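Pyrroline carboxylate reductase (Plasmodium falciparum, PDB 2RCY) binds NADP and probably catalyses the NADPH-dependent reduction of pyrroline-5-carboxylate to proline, the last step of proline biosynthesis. Local coordinates at residues 64-67 and 68-72; 73-76 and 77-80; 179-182 and 183-187. All blocks are in the same frame, centred on the assembly; numbering follows the deposited sequence.

Interaction 1 of 3, residues 64-67 and 68-72; sequences CAVK and PDIAG. With NAP (NADP nicotinamide-adenine-dinucleotide phosphate), chain G.
Val66 and Lys67 leave strand 61-64 in an extended conformation, and the chain then turns at Pro68 to enter helix 71-77, bringing Val66 CA within 6.0 Å of Ala71 CA. The turn is closed by Ile70 N, which donates to Lys67 O at 3.2 Å; the donor stands above the carbonyl plane, and the N-H...O angle of 143° is well short of straight. Inside the bend Val66 CG2 packs against Ala71 CA at 3.7 Å. Its other branch, CG1, is anti to the carbonyl carbon (chi1 -67°) and reaches the adenine, 3.5 Å from NAP N3A. Ile70 has CG1 wedged between its own backbone N and carbonyl carbon (chi1 52°), which brings CD1 back over Val66 CB at 3.8 Å and on to NAP N7A at 3.3 Å. Lys67 and Asp69 run across each other: CE lies 3.4 Å from OD2, yet the charged ends are too far apart for a salt bridge, and Lys67 NZ gives a weak hydrogen bond to Gly188 O of the fourth subunit. The backbone serves the cofactor directly, since the ribose hydroxyl NAP O3D donates to Val66 O at 2.7 Å. One short turn of this Rossmann-type domain therefore grips NADP in two chemically different ways, through a carbonyl for the nicotinamide ribose and through aliphatic branches for the adenine.

Interaction 2 of 3, residues 73-76 and 77-80; sequences SVLN and NIKP. With NAP (NADP nicotinamide-adenine-dinucleotide phosphate), chain G.
Leu75 holds CG anti to its carbonyl carbon (chi1 -73°), while Ile78 tucks CG1 between its backbone N and carbonyl carbon (chi1 68°); with these torsions the two side chains lie next to one another and point the same way, with Leu75 CD2 4.0 Å from Ile78 CD1. The same Ile78 torsion lays CG1 against the backbone, 3.5 Å from Leu75 O. Both residues rest on Met10 of strand 7-10, where Leu75 also faces helix 96-103 and Ile78 faces helix 52-58. On the outer surface Asn77 folds its amide back along the helix, so that CG sits 3.2 Å from Ser73 O. That carbonyl accepts its hydrogen bond from the backbone, Asn77 N, at 3.0 Å. Ile78 N reaches Val74 O only weakly, at 3.3 Å, and Asn77 N makes a second, weak bond to the same oxygen, as the regular pattern gives way at the end of the helix. Val74 meets the cofactor: its CG2 approaches the exocyclic amine NAP N6A at 3.5 Å. Packing of such a helix on the parallel strands of the sheet is characteristic of the Rossmann dinucleotide-binding fold; here Val74 also borders the adenine.

Interaction 3 of 3, residues 179-182 and 183-187; sequences SLID and AGVKN
Ile181 and Val185, one turn apart near the C-terminal end of helix 169-186, lean across one another with their CG2 methyls 3.9 Å apart, an i to i+4 contact within the helical dimerisation region of pyrroline-5-carboxylate reductase. Val185 CG2 is anti to its carbonyl carbon and turns back toward the preceding turn. This pair belongs to the face covered by helix 191-211, where Ile181 meets Ser194 and Lys195 and Val185 meets Arg191. The carboxylate of Asp182, which follows Ile181, is held by two cations: OD1 forms a salt bridge with Arg191 of the same chain and OD2 another with Lys243 of the third subunit, so each oxygen has its own cationic partner and the carboxylate is probably kept ionised. Lys186 extends fully until a bend at its last torsion (chi4 -78°), and its NZ pairs with Glu251 of the third subunit, while Tyr235 of the second subunit provides a cation-pi contact. Regular i to i+4 backbone bonds hold these side chains in step, including Lys186 N to Asp182 O at 2.9 Å. In the straightest of them, Val185 N donates to Ile181 O at 2.8 Å with an N-H...O angle of 163°, and Val185 CG2 presses on that same oxygen at 3.1 Å.

Overall arrangement
Along the chain the three contacts follow in series, none enclosing or crossing another. Interaction 1 closes the short turn from strand 61-64 into helix 71-77, and interaction 2 takes up the same helix directly afterwards and carries it into the loop before strand 86-89. Their centres lie 11 Å apart; Cys64 SG packs on Leu75 CG at 4.0 Å, and both touch the NADP. Interaction 3 comes about a hundred residues later, close to the end of helix 169-186 and about 38 Å from interaction 1, centre to centre. Thus the first two join strand, helix and cofactor in the nucleotide-binding domain, while the third belongs to the helical, intersubunit part of the enzyme.

Interaction 1 of 3, residues 64-67 and 68-72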
ATOM      1  N   CYS A  64      24.001  37.722  -5.661  1.00 47.19           N
ATOM      2  CA  CYS A  64      22.677  37.751  -5.049  1.00 47.19           C
ATOM      3  C   CYS A  64      22.447  36.461  -4.268  1.00 47.21           C
ATOM      4  O   CYS A  64      22.123  35.422  -4.845  1.00 47.16           O
ATOM      5  CB  CYS A  64      21.595  37.945  -6.114  1.00 47.17           C
ATOM      6  SG  CYS A  64      19.954  38.306  -5.450  1.00 47.13           S
ATOM      7  N   ALA A  65      22.626  36.538  -2.951  1.00 47.29           N
ATOM      8  CA  ALA A  65      22.556  35.363  -2.082  1.00 47.36           C
ATOM      9  C   ALA A  65      21.364  35.399  -1.121  1.00 47.41           C
ATOM     10  O   ALA A  65      21.401  34.796  -0.045  1.00 47.44           O
ATOM     11  CB  ALA A  65      23.868  35.191  -1.318  1.00 47.27           C
ATOM     12  N   VAL A  66      20.310  36.109  -1.516  1.00 47.49           N
ATOM     13  CA  VAL A  66      19.079  36.176  -0.727  1.00 47.60           C
ATOM     14  C   VAL A  66      18.089  35.100  -1.171  1.00 47.74           C
ATOM     15  O   VAL A  66      18.262  34.492  -2.229  1.00 47.75           O
ATOM     16  CB  VAL A  66      18.401  37.575  -0.811  1.00 47.52           C
ATOM     17  CG1 VAL A  66      19.260  38.634  -0.147  1.00 47.47           C
ATOM     18  CG2 VAL A  66      18.093  37.957  -2.253  1.00 47.47           C
ATOM     19  N   LYS A  67      17.061  34.872  -0.355  1.00 47.94           N
ATOM     20  CA  LYS A  67      15.944  34.003  -0.724  1.00 48.14           C
ATOM     21  C   LYS A  67      15.223  34.562  -1.957  1.00 48.29           C
ATOM     22  O   LYS A  67      15.118  35.780  -2.106  1.00 48.26           O
ATOM     23  CB  LYS A  67      14.972  33.856   0.450  1.00 48.16           C
ATOM     24  CG  LYS A  67      15.433  32.872   1.528  1.00 48.19           C
ATOM     25  CD  LYS A  67      14.684  33.067   2.845  1.00 48.24           C
ATOM     26  CE  LYS A  67      13.222  32.655   2.737  1.00 48.54           C
ATOM     27  NZ  LYS A  67      12.453  32.959   3.973  1.00 48.65           N
ATOM     28  N   PRO A  68      14.737  33.674  -2.848  1.00 48.49           N
ATOM     29  CA  PRO A  68      14.142  34.092  -4.124  1.00 48.69           C
ATOM     30  C   PRO A  68      12.906  34.986  -3.998  1.00 48.94           C
ATOM     31  O   PRO A  68      12.623  35.767  -4.910  1.00 48.98           O
ATOM     32  CB  PRO A  68      13.763  32.761  -4.784  1.00 48.68           C
ATOM     33  CG  PRO A  68      14.630  31.749  -4.125  1.00 48.55           C
ATOM     34  CD  PRO A  68      14.726  32.208  -2.710  1.00 48.49           C
ATOM     35  N   ASP A  69      12.192  34.876  -2.880  1.00 49.26           N
ATOM     36  CA  ASP A  69      10.981  35.666  -2.635  1.00 49.55           C
ATOM     37  C   ASP A  69      11.266  37.145  -2.360  1.00 49.71           C
ATOM     38  O   ASP A  69      10.419  37.999  -2.622  1.00 49.76           O
ATOM     39  CB  ASP A  69      10.155  35.053  -1.499  1.00 49.58           C
ATOM     40  CG  ASP A  69      10.952  34.883  -0.220  1.00 49.70           C
ATOM     41  OD1 ASP A  69      11.078  35.864   0.542  1.00 49.70           O
ATOM     42  OD2 ASP A  69      11.442  33.761   0.030  1.00 49.98           O
ATOM     43  N   ILE A  70      12.453  37.437  -1.831  1.00 49.93           N
ATOM     44  CA  ILE A  70      12.875  38.822  -1.581  1.00 50.15           C
ATOM     45  C   ILE A  70      13.939  39.312  -2.569  1.00 50.28           C
ATOM     46  O   ILE A  70      14.406  40.450  -2.476  1.00 50.27           O
ATOM     47  CB  ILE A  70      13.375  39.039  -0.126  1.00 50.14           C
ATOM     48  CG1 ILE A  70      14.441  38.002   0.250  1.00 50.16           C
ATOM     49  CG2 ILE A  70      12.203  39.024   0.849  1.00 50.23           C
ATOM     50  CD1 ILE A  70      15.353  38.430   1.379  1.00 50.15           C
ATOM     51  N   ALA A  71      14.306  38.451  -3.517  1.00 50.47           N
ATOM     52  CA  ALA A  71      15.307  38.783  -4.531  1.00 50.66           C
ATOM     53  C   ALA A  71      14.833  39.864  -5.502  1.00 50.82           C
ATOM     54  O   ALA A  71      15.645  40.618  -6.037  1.00 50.83           O
ATOM     55  CB  ALA A  71      15.727  37.534  -5.289  1.00 50.60           C
ATOM     56  N   GLY A  72      13.520  39.935  -5.716  1.00 51.00           N
ATOM     57  CA  GLY A  72      12.923  40.906  -6.631  1.00 51.23           C
ATOM     58  C   GLY A  72      13.098  42.355  -6.214  1.00 51.41           C
ATOM     59  O   GLY A  72      13.376  43.213  -7.051  1.00 51.36           O
TER
HETATM   60  PA  NAP G 264      18.965  31.895   4.308  1.00 40.64           P
HETATM   61  O1A NAP G 264      19.880  31.102   5.207  1.00 40.88           O
HETATM   62  O2A NAP G 264      17.611  32.322   4.822  1.00 40.85           O
HETATM   63  O5B NAP G 264      19.780  33.178   3.775  1.00 41.57           O
HETATM   64  C5B NAP G 264      19.159  34.429   3.495  1.00 42.68           C
HETATM   65  C4B NAP G 264      20.011  35.525   4.122  1.00 43.48           C
HETATM   66  O4B NAP G 264      19.766  36.784   3.492  1.00 43.80           O
HETATM   67  C3B NAP G 264      19.702  35.693   5.602  1.00 43.84           C
HETATM   68  O3B NAP G 264      20.884  35.429   6.365  1.00 43.78           O
HETATM   69  C2B NAP G 264      19.263  37.136   5.771  1.00 44.19           C
HETATM   70  O2B NAP G 264      19.875  37.751   6.904  1.00 44.63           O
HETATM   71  C1B NAP G 264      19.706  37.815   4.481  1.00 44.21           C
HETATM   72  N9A NAP G 264      18.787  38.895   4.030  1.00 44.27           N
HETATM   73  C8A NAP G 264      17.476  39.014   4.301  1.00 44.34           C
HETATM   74  N7A NAP G 264      16.998  40.130   3.706  1.00 44.29           N
HETATM   75  C5A NAP G 264      18.022  40.711   3.052  1.00 44.40           C
HETATM   76  C6A NAP G 264      18.138  41.858   2.273  1.00 44.32           C
HETATM   77  N6A NAP G 264      17.061  42.648   2.046  1.00 44.34           N
HETATM   78  N1A NAP G 264      19.340  42.180   1.740  1.00 44.34           N
HETATM   79  C2A NAP G 264      20.418  41.408   1.955  1.00 44.31           C
HETATM   80  N3A NAP G 264      20.332  40.296   2.702  1.00 44.34           N
HETATM   81  C4A NAP G 264      19.147  39.926   3.259  1.00 44.37           C
HETATM   82  O3  NAP G 264      18.742  31.074   2.942  1.00 40.23           O
HETATM   83  PN  NAP G 264      19.954  30.318   2.199  1.00 39.23           P
HETATM   84  O1N NAP G 264      19.793  28.838   2.441  1.00 39.51           O
HETATM   85  O2N NAP G 264      21.257  31.001   2.540  1.00 39.61           O
HETATM   86  O5D NAP G 264      19.631  30.567   0.645  1.00 38.86           O
HETATM   87  C5D NAP G 264      19.841  31.825   0.011  1.00 37.93           C
HETATM   88  C4D NAP G 264      19.790  31.626  -1.501  1.00 37.38           C
HETATM   89  O4D NAP G 264      20.780  30.678  -1.906  1.00 36.99           O
HETATM   90  C3D NAP G 264      18.442  31.095  -1.970  1.00 37.26           C
HETATM   91  O3D NAP G 264      17.979  31.915  -3.044  1.00 37.18           O
HETATM   92  C2D NAP G 264      18.708  29.679  -2.450  1.00 37.12           C
HETATM   93  O2D NAP G 264      17.956  29.351  -3.622  1.00 37.08           O
HETATM   94  C1D NAP G 264      20.198  29.680  -2.752  1.00 36.81           C
HETATM   95  N1N NAP G 264      20.832  28.372  -2.545  1.00 36.59           N
HETATM   96  C2N NAP G 264      20.904  27.830  -1.315  1.00 36.46           C
HETATM   97  C3N NAP G 264      21.515  26.594  -1.121  1.00 36.40           C
HETATM   98  C7N NAP G 264      21.600  26.002   0.255  1.00 36.37           C
HETATM   99  O7N NAP G 264      21.036  26.615   1.293  1.00 36.32           O
HETATM  100  N7N NAP G 264      22.227  24.928   0.432  1.00 35.95           N
HETATM  101  C4N NAP G 264      22.052  25.915  -2.215  1.00 36.51           C
HETATM  102  C5N NAP G 264      21.966  26.494  -3.476  1.00 36.51           C
HETATM  103  C6N NAP G 264      21.346  27.735  -3.611  1.00 36.53           C
HETATM  104  P2B NAP G 264      19.288  37.575   8.398  1.00 44.98           P
HETATM  105  O1X NAP G 264      19.961  38.684   9.175  1.00 45.10           O
HETATM  106  O2X NAP G 264      17.792  37.737   8.252  1.00 45.14           O
HETATM  107  O3X NAP G 264      19.725  36.191   8.813  1.00 45.05           O

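Interaction 2 of 3, residues 73-76 and 77-80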
ATOM      1  N   SER A  73      12.936  42.624  -4.920  1.00 51.64           N
ATOM      2  CA  SER A  73      13.082  43.978  -4.385  1.00 51.86           C
ATOM      3  C   SER A  73      14.549  44.380  -4.251  1.00 52.02           C
ATOM      4  O   SER A  73      14.918  45.509  -4.583  1.00 52.03           O
ATOM      5  CB  SER A  73      12.364  44.115  -3.037  1.00 51.85           C
ATOM      6  OG  SER A  73      12.943  43.274  -2.055  1.00 51.85           O
ATOM      7  N   VAL A  74      15.373  43.448  -3.770  1.00 52.20           N
ATOM      8  CA  VAL A  74      16.811  43.670  -3.580  1.00 52.34           C
ATOM      9  C   VAL A  74      17.500  44.016  -4.904  1.00 52.45           C
ATOM     10  O   VAL A  74      18.301  44.952  -4.967  1.00 52.47           O
ATOM     11  CB  VAL A  74      17.497  42.444  -2.903  1.00 52.31           C
ATOM     12  CG1 VAL A  74      19.016  42.577  -2.922  1.00 52.27           C
ATOM     13  CG2 VAL A  74      17.007  42.279  -1.471  1.00 52.36           C
ATOM     14  N   LEU A  75      17.172  43.267  -5.954  1.00 52.61           N
ATOM     15  CA  LEU A  75      17.737  43.496  -7.282  1.00 52.80           C
ATOM     16  C   LEU A  75      17.193  44.766  -7.937  1.00 52.97           C
ATOM     17  O   LEU A  75      17.883  45.401  -8.737  1.00 52.99           O
ATOM     18  CB  LEU A  75      17.509  42.281  -8.188  1.00 52.76           C
ATOM     19  CG  LEU A  75      18.349  41.026  -7.923  1.00 52.74           C
ATOM     20  CD1 LEU A  75      17.831  39.851  -8.736  1.00 52.73           C
ATOM     21  CD2 LEU A  75      19.825  41.268  -8.212  1.00 52.68           C
ATOM     22  N   ASN A  76      15.961  45.129  -7.586  1.00 53.17           N
ATOM     23  CA  ASN A  76      15.336  46.359  -8.069  1.00 53.34           C
ATOM     24  C   ASN A  76      15.970  47.604  -7.445  1.00 53.43           C
ATOM     25  O   ASN A  76      16.011  48.668  -8.066  1.00 53.46           O
ATOM     26  CB  ASN A  76      13.831  46.335  -7.795  1.00 53.38           C
ATOM     27  CG  ASN A  76      13.058  47.289  -8.683  1.00 53.50           C
ATOM     28  OD1 ASN A  76      13.084  48.505  -8.485  1.00 53.40           O
ATOM     29  ND2 ASN A  76      12.352  46.737  -9.663  1.00 53.66           N
ATOM     30  N   ASN A  77      16.458  47.457  -6.216  1.00 53.52           N
ATOM     31  CA  ASN A  77      17.134  48.541  -5.507  1.00 53.61           C
ATOM     32  C   ASN A  77      18.545  48.813  -6.028  1.00 53.65           C
ATOM     33  O   ASN A  77      19.011  49.954  -6.004  1.00 53.66           O
ATOM     34  CB  ASN A  77      17.167  48.258  -4.003  1.00 53.60           C
ATOM     35  CG  ASN A  77      15.788  48.319  -3.361  1.00 53.74           C
ATOM     36  OD1 ASN A  77      14.879  48.985  -3.864  1.00 53.68           O
ATOM     37  ND2 ASN A  77      15.630  47.623  -2.240  1.00 53.75           N
ATOM     38  N   ILE A  78      19.215  47.761  -6.497  1.00 53.67           N
ATOM     39  CA  ILE A  78      20.572  47.873  -7.045  1.00 53.66           C
ATOM     40  C   ILE A  78      20.571  48.001  -8.574  1.00 53.68           C
ATOM     41  O   ILE A  78      21.633  48.045  -9.204  1.00 53.66           O
ATOM     42  CB  ILE A  78      21.477  46.684  -6.612  1.00 53.67           C
ATOM     43  CG1 ILE A  78      21.015  45.372  -7.261  1.00 53.64           C
ATOM     44  CG2 ILE A  78      21.518  46.562  -5.093  1.00 53.65           C
ATOM     45  CD1 ILE A  78      22.143  44.400  -7.550  1.00 53.72           C
ATOM     46  N   LYS A  79      19.371  48.074  -9.148  1.00 53.72           N
ATOM     47  CA  LYS A  79      19.156  48.129 -10.601  1.00 53.78           C
ATOM     48  C   LYS A  79      20.002  49.175 -11.358  1.00 53.73           C
ATOM     49  O   LYS A  79      20.621  48.836 -12.370  1.00 53.72           O
ATOM     50  CB  LYS A  79      17.660  48.309 -10.907  1.00 53.79           C
ATOM     51  CG  LYS A  79      17.252  48.029 -12.346  1.00 53.89           C
ATOM     52  CD  LYS A  79      15.783  48.372 -12.572  1.00 53.92           C
ATOM     53  CE  LYS A  79      15.304  47.945 -13.954  1.00 54.29           C
ATOM     54  NZ  LYS A  79      15.911  48.746 -15.054  1.00 54.35           N
ATOM     55  N   PRO A  80      20.032  50.441 -10.878  1.00 53.70           N
ATOM     56  CA  PRO A  80      20.809  51.442 -11.616  1.00 53.66           C
ATOM     57  C   PRO A  80      22.319  51.410 -11.341  1.00 53.59           C
ATOM     58  O   PRO A  80      23.081  52.102 -12.022  1.00 53.62           O
ATOM     59  CB  PRO A  80      20.211  52.763 -11.127  1.00 53.67           C
ATOM     60  CG  PRO A  80      19.789  52.479  -9.735  1.00 53.71           C
ATOM     61  CD  PRO A  80      19.371  51.033  -9.695  1.00 53.67           C
TER
HETATM   62  PA  NAP G 264      18.965  31.895   4.308  1.00 40.64           P
HETATM   63  O1A NAP G 264      19.880  31.102   5.207  1.00 40.88           O
HETATM   64  O2A NAP G 264      17.611  32.322   4.822  1.00 40.85           O
HETATM   65  O5B NAP G 264      19.780  33.178   3.775  1.00 41.57           O
HETATM   66  C5B NAP G 264      19.159  34.429   3.495  1.00 42.68           C
HETATM   67  C4B NAP G 264      20.011  35.525   4.122  1.00 43.48           C
HETATM   68  O4B NAP G 264      19.766  36.784   3.492  1.00 43.80           O
HETATM   69  C3B NAP G 264      19.702  35.693   5.602  1.00 43.84           C
HETATM   70  O3B NAP G 264      20.884  35.429   6.365  1.00 43.78           O
HETATM   71  C2B NAP G 264      19.263  37.136   5.771  1.00 44.19           C
HETATM   72  O2B NAP G 264      19.875  37.751   6.904  1.00 44.63           O
HETATM   73  C1B NAP G 264      19.706  37.815   4.481  1.00 44.21           C
HETATM   74  N9A NAP G 264      18.787  38.895   4.030  1.00 44.27           N
HETATM   75  C8A NAP G 264      17.476  39.014   4.301  1.00 44.34           C
HETATM   76  N7A NAP G 264      16.998  40.130   3.706  1.00 44.29           N
HETATM   77  C5A NAP G 264      18.022  40.711   3.052  1.00 44.40           C
HETATM   78  C6A NAP G 264      18.138  41.858   2.273  1.00 44.32           C
HETATM   79  N6A NAP G 264      17.061  42.648   2.046  1.00 44.34           N
HETATM   80  N1A NAP G 264      19.340  42.180   1.740  1.00 44.34           N
HETATM   81  C2A NAP G 264      20.418  41.408   1.955  1.00 44.31           C
HETATM   82  N3A NAP G 264      20.332  40.296   2.702  1.00 44.34           N
HETATM   83  C4A NAP G 264      19.147  39.926   3.259  1.00 44.37           C
HETATM   84  O3  NAP G 264      18.742  31.074   2.942  1.00 40.23           O
HETATM   85  PN  NAP G 264      19.954  30.318   2.199  1.00 39.23           P
HETATM   86  O1N NAP G 264      19.793  28.838   2.441  1.00 39.51           O
HETATM   87  O2N NAP G 264      21.257  31.001   2.540  1.00 39.61           O
HETATM   88  O5D NAP G 264      19.631  30.567   0.645  1.00 38.86           O
HETATM   89  C5D NAP G 264      19.841  31.825   0.011  1.00 37.93           C
HETATM   90  C4D NAP G 264      19.790  31.626  -1.501  1.00 37.38           C
HETATM   91  O4D NAP G 264      20.780  30.678  -1.906  1.00 36.99           O
HETATM   92  C3D NAP G 264      18.442  31.095  -1.970  1.00 37.26           C
HETATM   93  O3D NAP G 264      17.979  31.915  -3.044  1.00 37.18           O
HETATM   94  C2D NAP G 264      18.708  29.679  -2.450  1.00 37.12           C
HETATM   95  O2D NAP G 264      17.956  29.351  -3.622  1.00 37.08           O
HETATM   96  C1D NAP G 264      20.198  29.680  -2.752  1.00 36.81           C
HETATM   97  N1N NAP G 264      20.832  28.372  -2.545  1.00 36.59           N
HETATM   98  C2N NAP G 264      20.904  27.830  -1.315  1.00 36.46           C
HETATM   99  C3N NAP G 264      21.515  26.594  -1.121  1.00 36.40           C
HETATM  100  C7N NAP G 264      21.600  26.002   0.255  1.00 36.37           C
HETATM  101  O7N NAP G 264      21.036  26.615   1.293  1.00 36.32           O
HETATM  102  N7N NAP G 264      22.227  24.928   0.432  1.00 35.95           N
HETATM  103  C4N NAP G 264      22.052  25.915  -2.215  1.00 36.51           C
HETATM  104  C5N NAP G 264      21.966  26.494  -3.476  1.00 36.51           C
HETATM  105  C6N NAP G 264      21.346  27.735  -3.611  1.00 36.53           C
HETATM  106  P2B NAP G 264      19.288  37.575   8.398  1.00 44.98           P
HETATM  107  O1X NAP G 264      19.961  38.684   9.175  1.00 45.10           O
HETATM  108  O2X NAP G 264      17.792  37.737   8.252  1.00 45.14           O
HETATM  109  O3X NAP G 264      19.725  36.191   8.813  1.00 45.05           O

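Interaction 3 of 3, residues 179-182 and 183-187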
ATOM      1  N   SER A 179      20.893   7.879   7.751  1.00 24.77           N
ATOM      2  CA  SER A 179      20.143   6.622   7.822  1.00 24.84           C
ATOM      3  C   SER A 179      21.049   5.411   8.041  1.00 24.94           C
ATOM      4  O   SER A 179      20.692   4.486   8.771  1.00 24.97           O
ATOM      5  CB  SER A 179      19.311   6.422   6.551  1.00 24.79           C
ATOM      6  OG  SER A 179      18.587   7.590   6.221  1.00 24.52           O
ATOM      7  N   LEU A 180      22.216   5.423   7.401  1.00 25.06           N
ATOM      8  CA  LEU A 180      23.181   4.332   7.527  1.00 25.13           C
ATOM      9  C   LEU A 180      23.752   4.237   8.941  1.00 25.27           C
ATOM     10  O   LEU A 180      23.891   3.137   9.483  1.00 25.38           O
ATOM     11  CB  LEU A 180      24.304   4.480   6.496  1.00 25.06           C
ATOM     12  CG  LEU A 180      23.991   4.144   5.035  1.00 24.84           C
ATOM     13  CD1 LEU A 180      25.004   4.799   4.118  1.00 24.47           C
ATOM     14  CD2 LEU A 180      23.945   2.638   4.800  1.00 24.65           C
ATOM     15  N   ILE A 181      24.067   5.391   9.530  1.00 25.32           N
ATOM     16  CA  ILE A 181      24.551   5.465  10.915  1.00 25.43           C
ATOM     17  C   ILE A 181      23.500   4.938  11.899  1.00 25.51           C
ATOM     18  O   ILE A 181      23.818   4.136  12.778  1.00 25.48           O
ATOM     19  CB  ILE A 181      24.998   6.907  11.296  1.00 25.42           C
ATOM     20  CG1 ILE A 181      26.217   7.327  10.464  1.00 25.39           C
ATOM     21  CG2 ILE A 181      25.312   7.011  12.793  1.00 25.22           C
ATOM     22  CD1 ILE A 181      26.516   8.824  10.484  1.00 25.47           C
ATOM     23  N   ASP A 182      22.252   5.376  11.729  1.00 25.62           N
ATOM     24  CA  ASP A 182      21.136   4.936  12.572  1.00 25.66           C
ATOM     25  C   ASP A 182      20.911   3.427  12.532  1.00 25.60           C
ATOM     26  O   ASP A 182      20.599   2.814  13.555  1.00 25.65           O
ATOM     27  CB  ASP A 182      19.846   5.667  12.186  1.00 25.69           C
ATOM     28  CG  ASP A 182      19.746   7.040  12.812  1.00 26.00           C
ATOM     29  OD1 ASP A 182      20.443   7.298  13.816  1.00 26.77           O
ATOM     30  OD2 ASP A 182      18.968   7.867  12.304  1.00 26.15           O
ATOM     31  N   ALA A 183      21.069   2.843  11.345  1.00 25.54           N
ATOM     32  CA  ALA A 183      20.976   1.399  11.166  1.00 25.54           C
ATOM     33  C   ALA A 183      22.063   0.682  11.967  1.00 25.54           C
ATOM     34  O   ALA A 183      21.818  -0.380  12.546  1.00 25.47           O
ATOM     35  CB  ALA A 183      21.072   1.046   9.691  1.00 25.54           C
ATOM     36  N   GLY A 184      23.253   1.281  11.999  1.00 25.61           N
ATOM     37  CA  GLY A 184      24.379   0.764  12.772  1.00 25.65           C
ATOM     38  C   GLY A 184      24.202   0.919  14.269  1.00 25.69           C
ATOM     39  O   GLY A 184      24.468  -0.015  15.028  1.00 25.69           O
ATOM     40  N   VAL A 185      23.754   2.101  14.690  1.00 25.82           N
ATOM     41  CA  VAL A 185      23.497   2.382  16.107  1.00 25.91           C
ATOM     42  C   VAL A 185      22.403   1.461  16.654  1.00 26.04           C
ATOM     43  O   VAL A 185      22.526   0.947  17.764  1.00 26.17           O
ATOM     44  CB  VAL A 185      23.130   3.872  16.358  1.00 25.85           C
ATOM     45  CG1 VAL A 185      22.918   4.137  17.847  1.00 25.78           C
ATOM     46  CG2 VAL A 185      24.213   4.792  15.824  1.00 25.83           C
ATOM     47  N   LYS A 186      21.352   1.245  15.865  1.00 26.12           N
ATOM     48  CA  LYS A 186      20.252   0.367  16.262  1.00 26.13           C
ATOM     49  C   LYS A 186      20.716  -1.069  16.513  1.00 26.26           C
ATOM     50  O   LYS A 186      20.230  -1.729  17.430  1.00 26.27           O
ATOM     51  CB  LYS A 186      19.129   0.387  15.215  1.00 26.13           C
ATOM     52  CG  LYS A 186      17.910  -0.448  15.589  1.00 25.96           C
ATOM     53  CD  LYS A 186      16.888  -0.507  14.475  1.00 25.98           C
ATOM     54  CE  LYS A 186      15.694  -1.362  14.876  1.00 25.50           C
ATOM     55  NZ  LYS A 186      15.958  -2.822  14.778  1.00 25.51           N
ATOM     56  N   ASN A 187      21.656  -1.546  15.701  1.00 26.40           N
ATOM     57  CA  ASN A 187      22.079  -2.941  15.767  1.00 26.60           C
ATOM     58  C   ASN A 187      23.394  -3.205  16.522  1.00 26.76           C
ATOM     59  O   ASN A 187      24.030  -4.244  16.322  1.00 26.78           O
ATOM     60  CB  ASN A 187      22.100  -3.562  14.367  1.00 26.59           C
ATOM     61  CG  ASN A 187      20.707  -3.741  13.784  1.00 26.54           C
ATOM     62  OD1 ASN A 187      20.305  -3.019  12.874  1.00 26.90           O
ATOM     63  ND2 ASN A 187      19.964  -4.705  14.310  1.00 26.24           N
TER